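Local coordinates for Lmo2349 protein (Listeria monocytogenes, PDB 4GVO) that probably captures L-cystine or related amino acids outside the cell as the solute-binding component of an ABC transporter, at residues Glu41-Lys44 with Lys50-Phe53; Asp43-Gly48 with Asp223-Lys228; Lys69-Ala74 with Lys204-Leu209. All blocks are in the same frame, centred on the assembly; numbering follows the deposited sequence.

Interaction 1: Glu41-Lys44 with Lys50-Phe53. With NA (sodium ion), chain D.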
loop_
_atom_site.group_PDB
_atom_site.type_symbol
_atom_site.label_atom_id
_atom_site.label_comp_id
_atom_site.label_asym_id
_atom_site.label_seq_id
_atom_site.Cartn_x
_atom_site.Cartn_y
_atom_site.Cartn_z
ATOM N N GLU A 41 -12.311 -6.144 -12.145
ATOM C CA GLU A 41 -13.286 -5.235 -12.731
ATOM C C GLU A 41 -12.730 -4.534 -13.967
ATOM O O GLU A 41 -13.413 -4.394 -14.976
ATOM C CB GLU A 41 -13.786 -4.244 -11.678
ATOM C CG GLU A 41 -14.927 -3.376 -12.141
ATOM C CD GLU A 41 -16.196 -4.175 -12.444
ATOM O OE1 GLU A 41 -16.417 -5.241 -11.827
ATOM O OE2 GLU A 41 -16.952 -3.739 -13.326
ATOM N N ILE A 42 -11.459 -4.130 -13.916
ATOM C CA ILE A 42 -10.799 -3.557 -15.059
ATOM C C ILE A 42 -10.719 -4.560 -16.206
ATOM O O ILE A 42 -11.036 -4.236 -17.359
ATOM C CB ILE A 42 -9.383 -3.053 -14.658
ATOM C CG1 ILE A 42 -9.526 -1.786 -13.843
ATOM C CG2 ILE A 42 -8.526 -2.817 -15.864
ATOM C CD1 ILE A 42 -8.274 -1.396 -13.087
ATOM N N ASP A 43 -10.349 -5.785 -15.901
ATOM C CA ASP A 43 -10.260 -6.843 -16.913
ATOM C C ASP A 43 -11.610 -7.015 -17.635
ATOM O O ASP A 43 -11.652 -7.113 -18.861
ATOM C CB ASP A 43 -9.817 -8.146 -16.216
ATOM C CG ASP A 43 -9.522 -9.301 -17.153
ATOM O OD1 ASP A 43 -9.494 -9.138 -18.360
ATOM O OD2 ASP A 43 -9.174 -10.377 -16.628
ATOM N N LYS A 44 -12.703 -6.989 -16.871
ATOM C CA LYS A 44 -14.020 -7.174 -17.429
ATOM C C LYS A 44 -14.332 -6.099 -18.498
ATOM O O LYS A 44 -15.031 -6.363 -19.489
ATOM C CB LYS A 44 -15.000 -7.207 -16.250
ATOM C CG LYS A 44 -16.464 -7.198 -16.546
ATOM C CD LYS A 44 -17.237 -6.958 -15.254
ATOM C CE LYS A 44 -16.891 -7.977 -14.178
ATOM N NZ LYS A 44 -17.447 -7.598 -12.825
ATOM N N LYS A 50 -6.486 -9.932 -21.090
ATOM C CA LYS A 50 -6.830 -10.898 -20.034
ATOM C C LYS A 50 -5.812 -10.694 -18.943
ATOM O O LYS A 50 -4.649 -10.809 -19.183
ATOM C CB LYS A 50 -6.762 -12.351 -20.555
ATOM C CG LYS A 50 -7.134 -13.443 -19.552
ATOM C CD LYS A 50 -6.725 -14.840 -20.051
ATOM C CE LYS A 50 -5.393 -15.334 -19.451
ATOM N NZ LYS A 50 -4.486 -15.959 -20.461
ATOM N N PHE A 51 -6.273 -10.434 -17.739
ATOM C CA PHE A 51 -5.380 -10.155 -16.613
ATOM C C PHE A 51 -5.274 -11.406 -15.771
ATOM O O PHE A 51 -6.282 -12.022 -15.402
ATOM C CB PHE A 51 -5.904 -8.993 -15.769
ATOM C CG PHE A 51 -5.798 -7.645 -16.434
ATOM C CD1 PHE A 51 -6.624 -7.281 -17.489
ATOM C CD2 PHE A 51 -4.877 -6.683 -15.990
ATOM C CE1 PHE A 51 -6.524 -6.041 -18.100
ATOM C CE2 PHE A 51 -4.808 -5.438 -16.608
ATOM C CZ PHE A 51 -5.660 -5.116 -17.638
ATOM N N LYS A 52 -4.056 -11.762 -15.439
ATOM C CA LYS A 52 -3.812 -12.829 -14.517
ATOM C C LYS A 52 -2.854 -12.357 -13.434
ATOM O O LYS A 52 -2.077 -11.461 -13.666
ATOM C CB LYS A 52 -3.223 -14.012 -15.219
ATOM C CG LYS A 52 -1.905 -13.784 -15.831
ATOM C CD LYS A 52 -1.418 -15.027 -16.568
ATOM C CE LYS A 52 -1.181 -16.213 -15.639
ATOM N NZ LYS A 52 -0.646 -17.378 -16.382
ATOM N N PHE A 53 -2.901 -12.997 -12.274
ATOM C CA PHE A 53 -2.082 -12.580 -11.166
ATOM C C PHE A 53 -0.856 -13.475 -10.992
ATOM O O PHE A 53 -0.877 -14.675 -11.269
ATOM C CB PHE A 53 -2.914 -12.570 -9.873
ATOM C CG PHE A 53 -4.040 -11.583 -9.898
ATOM C CD1 PHE A 53 -3.818 -10.234 -9.638
ATOM C CD2 PHE A 53 -5.322 -11.986 -10.247
ATOM C CE1 PHE A 53 -4.864 -9.345 -9.663
ATOM C CE2 PHE A 53 -6.360 -11.080 -10.306
ATOM C CZ PHE A 53 -6.124 -9.761 -10.003
HETATM NA NA NA D . -10.348 -8.413 -20.274
HETATM O O HOH W 1 -12.027 -9.849 -20.868
#
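D43 divides its carboxylate between a sodium ion and the strand that faces it: OD1 of D43 binds the metal at 2.2 Å, while OD2 of D43 takes the backbone N-H of F51 at 3.1 Å. The bond to F51 is fairly straight, 162° at the hydrogen, but its donor stands well above the carboxylate plane, 58° out of it. The D43 carboxyl carbon lies anti to the backbone N (chi1 -173°), which brings OD1 to the same side as the backbone O of D43, and that oxygen binds the ion too, at 2.3 Å. L46 O, Y49 O and a water complete the site. Beside it, OD1 of D43 lies at the edge of the F51 ring, 3.5 Å from CD1. Farther round this ring, CG2 of I42 meets CZ of F51 at 4.1 Å. Strands 9-15 and 49-55 are parallel, with helix 34-44 between them in the chain, a beta-alpha-beta crossover of one alpha/beta lobe of this solute-binding family; the contact ties the helix end to the second strand. F51 also packs on V39 and on I11 of strand 9-15, and I42 reaches I220 of helix 207-222.

Interaction 2: Asp43-Gly48 with Asp223-Lys228. With NA (sodium ion), chain D.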
loop_
_atom_site.group_PDB
_atom_site.type_symbol
_atom_site.label_atom_id
_atom_site.label_comp_id
_atom_site.label_asym_id
_atom_site.label_seq_id
_atom_site.Cartn_x
_atom_site.Cartn_y
_atom_site.Cartn_z
ATOM N N ASP A 43 -10.349 -5.785 -15.901
ATOM C CA ASP A 43 -10.260 -6.843 -16.913
ATOM C C ASP A 43 -11.610 -7.015 -17.635
ATOM O O ASP A 43 -11.652 -7.113 -18.861
ATOM C CB ASP A 43 -9.817 -8.146 -16.216
ATOM C CG ASP A 43 -9.522 -9.301 -17.153
ATOM O OD1 ASP A 43 -9.494 -9.138 -18.360
ATOM O OD2 ASP A 43 -9.174 -10.377 -16.628
ATOM N N LYS A 44 -12.703 -6.989 -16.871
ATOM C CA LYS A 44 -14.020 -7.174 -17.429
ATOM C C LYS A 44 -14.332 -6.099 -18.498
ATOM O O LYS A 44 -15.031 -6.363 -19.489
ATOM C CB LYS A 44 -15.000 -7.207 -16.250
ATOM C CG LYS A 44 -16.464 -7.198 -16.546
ATOM C CD LYS A 44 -17.237 -6.958 -15.254
ATOM C CE LYS A 44 -16.891 -7.977 -14.178
ATOM N NZ LYS A 44 -17.447 -7.598 -12.825
ATOM N N ARG A 45 -13.797 -4.900 -18.288
ATOM C CA ARG A 45 -14.024 -3.779 -19.131
ATOM C C ARG A 45 -13.006 -3.590 -20.236
ATOM O O ARG A 45 -13.087 -2.615 -21.013
ATOM C CB ARG A 45 -14.151 -2.522 -18.254
ATOM C CG ARG A 45 -15.278 -2.690 -17.247
ATOM C CD ARG A 45 -15.537 -1.420 -16.498
ATOM N NE ARG A 45 -16.466 -1.664 -15.381
ATOM C CZ ARG A 45 -17.380 -0.805 -14.983
ATOM N NH1 ARG A 45 -17.502 0.374 -15.592
ATOM N NH2 ARG A 45 -18.124 -1.085 -13.949
ATOM N N LEU A 46 -12.084 -4.537 -20.378
ATOM C CA LEU A 46 -11.044 -4.464 -21.429
ATOM C C LEU A 46 -11.045 -5.787 -22.178
ATOM O O LEU A 46 -10.298 -6.720 -21.841
ATOM C CB LEU A 46 -9.687 -4.221 -20.772
ATOM C CG LEU A 46 -9.470 -2.774 -20.250
ATOM C CD1 LEU A 46 -8.103 -2.706 -19.538
ATOM C CD2 LEU A 46 -9.564 -1.686 -21.340
ATOM N N PRO A 47 -11.912 -5.904 -23.174
ATOM C CA PRO A 47 -12.001 -7.179 -23.878
ATOM C C PRO A 47 -10.770 -7.592 -24.681
ATOM O O PRO A 47 -10.588 -8.780 -24.942
ATOM C CB PRO A 47 -13.226 -6.995 -24.774
ATOM C CG PRO A 47 -13.413 -5.537 -24.929
ATOM C CD PRO A 47 -12.896 -4.919 -23.653
ATOM N N GLY A 48 -9.882 -6.640 -24.963
ATOM C CA GLY A 48 -8.647 -6.976 -25.670
ATOM C C GLY A 48 -7.533 -7.491 -24.782
ATOM O O GLY A 48 -6.438 -7.787 -25.251
ATOM N N ASP A 223 -19.492 5.125 -13.063
ATOM C CA ASP A 223 -20.712 4.389 -12.783
ATOM C C ASP A 223 -20.969 4.032 -11.309
ATOM O O ASP A 223 -21.955 3.353 -11.008
ATOM C CB ASP A 223 -20.859 3.190 -13.725
ATOM C CG ASP A 223 -19.985 2.010 -13.358
ATOM O OD1 ASP A 223 -19.345 2.043 -12.287
ATOM O OD2 ASP A 223 -19.975 1.043 -14.155
ATOM N N GLY A 224 -20.113 4.534 -10.410
ATOM C CA GLY A 224 -20.277 4.329 -8.996
ATOM C C GLY A 224 -19.668 3.051 -8.467
ATOM O O GLY A 224 -19.752 2.785 -7.279
ATOM N N THR A 225 -19.004 2.300 -9.327
ATOM C CA THR A 225 -18.409 1.012 -8.912
ATOM C C THR A 225 -17.251 1.236 -7.932
ATOM O O THR A 225 -17.108 0.478 -6.971
ATOM C CB THR A 225 -17.987 0.176 -10.142
ATOM O OG1 THR A 225 -19.175 -0.067 -10.906
ATOM C CG2 THR A 225 -17.351 -1.171 -9.716
ATOM N N LEU A 226 -16.418 2.253 -8.122
ATOM C CA LEU A 226 -15.314 2.441 -7.188
ATOM C C LEU A 226 -15.814 2.804 -5.818
ATOM O O LEU A 226 -15.234 2.374 -4.819
ATOM C CB LEU A 226 -14.284 3.446 -7.684
ATOM C CG LEU A 226 -12.892 3.314 -7.027
ATOM C CD1 LEU A 226 -12.202 2.042 -7.495
ATOM C CD2 LEU A 226 -12.040 4.533 -7.350
ATOM N N LYS A 227 -16.875 3.613 -5.764
ATOM C CA LYS A 227 -17.502 3.900 -4.463
ATOM C C LYS A 227 -17.927 2.627 -3.720
ATOM O O LYS A 227 -17.646 2.444 -2.533
ATOM C CB LYS A 227 -18.684 4.849 -4.635
ATOM C CG LYS A 227 -19.494 5.080 -3.376
ATOM C CD LYS A 227 -18.692 5.847 -2.363
ATOM C CE LYS A 227 -19.365 5.928 -0.947
ATOM N NZ LYS A 227 -19.491 4.610 -0.247
ATOM N N LYS A 228 -18.587 1.743 -4.437
ATOM C CA LYS A 228 -19.049 0.486 -3.857
ATOM C C LYS A 228 -17.881 -0.435 -3.422
ATOM O O LYS A 228 -17.893 -1.015 -2.335
ATOM C CB LYS A 228 -19.997 -0.241 -4.817
ATOM C CG LYS A 228 -21.361 0.439 -4.972
ATOM C CD LYS A 228 -22.210 -0.182 -6.073
ATOM C CE LYS A 228 -23.609 0.404 -6.101
ATOM N NZ LYS A 228 -24.505 -0.269 -5.104
HETATM NA NA NA D . -10.348 -8.413 -20.274
HETATM O O HOH W 1 -12.027 -9.849 -20.868
#
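From CG to NE the side chain of R45 is extended (chi2 -173°), which carries its guanidinium across to D223, whose CG is tucked between its own backbone N and carbonyl carbon (chi1 77°). The side chains meet in a salt bridge, with both terminal nitrogens of R45 on a single oxygen: NH2 of R45 is 2.8 Å and NH1 of R45 2.9 Å from OD2 of D223. That oxygen lies close to the guanidinium plane, but the two flat groups are turned 67° apart; NH2 uses the syn lone pair of OD2, whereas NH1 comes from above the carboxylate plane. The other oxygen, OD1 of D223, serves its own chain, accepting from the backbone N of T225 at 3.0 Å and from OG1 of T225 at an unusually short 2.5 Å, both from the same face. Donors at both oxygens would restrain the rotation of the carboxylate. The arginine has further partners in E41, through NE, and S219, through NH1. This surface bridge joins the end region of helix 34-44, close to L46, whose O binds the sodium ion, to the link between helices 207-222 and 225-234, where D223 forms an Asx turn leading into the second helix.

Interaction 3: Lys69-Ala74 with Lys204-Leu209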
loop_
_atom_site.group_PDB
_atom_site.type_symbol
_atom_site.label_atom_id
_atom_site.label_comp_id
_atom_site.label_asym_id
_atom_site.label_seq_id
_atom_site.Cartn_x
_atom_site.Cartn_y
_atom_site.Cartn_z
ATOM N N LYS A 69 9.138 -9.320 -15.370
ATOM C CA LYS A 69 8.492 -10.593 -15.036
ATOM C C LYS A 69 7.001 -10.460 -14.648
ATOM O O LYS A 69 6.289 -11.459 -14.508
ATOM C CB LYS A 69 9.321 -11.338 -13.984
ATOM C CG LYS A 69 10.678 -11.819 -14.539
ATOM C CD LYS A 69 11.598 -12.295 -13.422
ATOM C CE LYS A 69 12.985 -12.671 -13.945
ATOM N NZ LYS A 69 14.000 -12.697 -12.855
ATOM N N VAL A 70 6.583 -9.218 -14.415
ATOM C CA VAL A 70 5.180 -8.836 -14.393
ATOM C C VAL A 70 5.022 -7.586 -15.295
ATOM O O VAL A 70 5.996 -6.885 -15.570
ATOM C CB VAL A 70 4.652 -8.565 -12.981
ATOM C CG1 VAL A 70 4.699 -9.852 -12.097
ATOM C CG2 VAL A 70 5.368 -7.386 -12.337
ATOM N N ASP A 71 3.800 -7.324 -15.745
ATOM C CA ASP A 71 3.473 -6.169 -16.542
ATOM C C ASP A 71 2.927 -4.982 -15.772
ATOM O O ASP A 71 3.083 -3.827 -16.190
ATOM C CB ASP A 71 2.479 -6.559 -17.643
ATOM C CG ASP A 71 2.969 -7.730 -18.498
ATOM O OD1 ASP A 71 4.129 -7.680 -18.982
ATOM O OD2 ASP A 71 2.210 -8.727 -18.686
ATOM N N ILE A 72 2.289 -5.257 -14.650
ATOM C CA ILE A 72 1.666 -4.254 -13.793
ATOM C C ILE A 72 1.849 -4.693 -12.384
ATOM O O ILE A 72 1.825 -5.909 -12.131
ATOM C CB ILE A 72 0.134 -4.178 -14.020
ATOM C CG1 ILE A 72 -0.174 -3.776 -15.452
ATOM C CG2 ILE A 72 -0.526 -3.213 -13.031
ATOM C CD1 ILE A 72 -1.667 -3.611 -15.762
ATOM N N VAL A 73 1.985 -3.728 -11.476
ATOM C CA VAL A 73 1.952 -4.033 -10.024
ATOM C C VAL A 73 0.739 -3.333 -9.433
ATOM O O VAL A 73 0.509 -2.133 -9.713
ATOM C CB VAL A 73 3.255 -3.591 -9.340
ATOM C CG1 VAL A 73 3.129 -3.617 -7.815
ATOM C CG2 VAL A 73 4.409 -4.488 -9.795
ATOM N N ALA A 74 -0.005 -4.087 -8.622
ATOM C CA ALA A 74 -1.169 -3.590 -7.848
ATOM C C ALA A 74 -0.993 -3.958 -6.395
ATOM O O ALA A 74 -1.132 -5.124 -6.054
ATOM C CB ALA A 74 -2.454 -4.225 -8.384
ATOM N N LYS A 204 7.889 1.596 -18.298
ATOM C CA LYS A 204 7.824 2.870 -19.022
ATOM C C LYS A 204 7.366 2.695 -20.476
ATOM O O LYS A 204 6.795 3.625 -21.029
ATOM C CB LYS A 204 9.176 3.611 -18.978
ATOM C CG LYS A 204 9.428 4.303 -17.630
ATOM C CD LYS A 204 8.538 5.497 -17.368
ATOM C CE LYS A 204 9.060 6.412 -16.245
ATOM N NZ LYS A 204 7.987 7.358 -15.716
ATOM N N ASP A 205 7.616 1.523 -21.080
ATOM C CA ASP A 205 7.200 1.234 -22.451
ATOM C C ASP A 205 5.716 0.965 -22.624
ATOM O O ASP A 205 5.219 0.945 -23.750
ATOM C CB ASP A 205 7.969 -0.024 -22.932
ATOM C CG ASP A 205 7.796 -1.230 -21.949
ATOM O OD1 ASP A 205 8.177 -1.158 -20.690
ATOM O OD2 ASP A 205 7.275 -2.255 -22.440
ATOM N N GLU A 206 5.013 0.725 -21.503
ATOM C CA GLU A 206 3.629 0.196 -21.521
ATOM C C GLU A 206 2.558 1.281 -21.538
ATOM O O GLU A 206 1.575 1.252 -20.807
ATOM C CB GLU A 206 3.391 -0.811 -20.375
ATOM C CG GLU A 206 4.263 -2.029 -20.419
ATOM C CD GLU A 206 3.903 -3.032 -19.354
ATOM O OE1 GLU A 206 4.142 -2.718 -18.174
ATOM O OE2 GLU A 206 3.332 -4.085 -19.679
ATOM N N THR A 207 2.783 2.280 -22.375
ATOM C CA THR A 207 1.881 3.411 -22.467
ATOM C C THR A 207 0.487 3.089 -22.981
ATOM O O THR A 207 -0.484 3.615 -22.479
ATOM C CB THR A 207 2.520 4.545 -23.245
ATOM O OG1 THR A 207 2.894 4.077 -24.543
ATOM C CG2 THR A 207 3.752 5.102 -22.498
ATOM N N LYS A 208 0.376 2.131 -23.879
ATOM C CA LYS A 208 -0.921 1.756 -24.397
ATOM C C LYS A 208 -1.726 1.087 -23.316
ATOM O O LYS A 208 -2.888 1.436 -23.087
ATOM C CB LYS A 208 -0.784 0.838 -25.658
ATOM C CG LYS A 208 -2.108 0.336 -26.190
ATOM C CD LYS A 208 -1.967 -0.405 -27.503
ATOM C CE LYS A 208 -3.313 -0.970 -27.931
ATOM N NZ LYS A 208 -3.189 -1.797 -29.160
ATOM N N LEU A 209 -1.118 0.125 -22.655
ATOM C CA LEU A 209 -1.800 -0.557 -21.534
ATOM C C LEU A 209 -2.208 0.424 -20.439
ATOM O O LEU A 209 -3.322 0.371 -19.911
ATOM C CB LEU A 209 -0.926 -1.658 -20.973
ATOM C CG LEU A 209 -1.416 -2.432 -19.756
ATOM C CD1 LEU A 209 -2.741 -3.110 -20.094
ATOM C CD2 LEU A 209 -0.349 -3.452 -19.347
HETATM O O HOH W 2 6.043 -5.911 -19.605
#
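E206 reaches D71 with an outstretched side chain. Its CG is anti to the carbonyl carbon (chi1 -61°) and the chain runs on extended (chi2 -175°), which carries the carboxyl group to the backbone of D71, where OE1 of E206 lies only 2.5 Å from O of D71. The second oxygen comes against the CB of D71, with OE2 of E206 3.3 Å away. The two side chains cross at about a right angle, and their carboxyl planes are 63° apart, so the acids do not lie flat against each other. OD1 of D71 stays 3.7 Å from OE2 of E206, two like charges close together. A water links this pair: it donates to OD1 of D71 at 2.7 Å and, weakly, to OE2 of E206 at 3.3 Å. The other ends are held by backbone N-H groups, OD2 of D71 by T12 in strand 9-15 and OE1 of E206 by G203.

Deeper in, the contact becomes apolar. The tip of I72 approaches L209 obliquely, CD1 of I72 lying 3.8 Å from CD2 of L209 in the conformer described; a second one of I72 is modelled. CD2 of L209 is the branch that touches I72, CG lying anti to the backbone N. Both residues are buried and also pack on L202 of strand 191-202, which pairs antiparallel with strand 72-73. The start of helix 207-222 is thereby seated on the mixed sheet of one lobe of the family 3 solute-binding fold, away from the ligand pocket: the I72 side chain is about 13 Å from the bound histidine.

Two oxygens as close as OE1 of E206 and O of D71 suggest that a proton lies between them, probably held by the glutamate. The nearby aspartate may favour that protonated form, since a neutral E206 would ease the repulsion between the two acids.

In the fold
Interaction 1 lies on the same side of the chain's centre as each of the others. Interactions 1 and 2 share helix 34-44 and the sodium site, and touch through F51 and L46 and through E41 and T225. Interaction 3 meets interaction 1 where F51 packs on I72, at the sheet that both reach. Interaction 2 is a surface contact built on charge; the other two are partly buried and pair a polar part with an apolar one. Their carboxylates face different partners: a metal and a backbone N-H in interaction 1, an arginine in interaction 2, and a carbonyl oxygen and a second acid in interaction 3. Helices 207-222 and 225-234, successive in the chain, connect interactions 3 and 2.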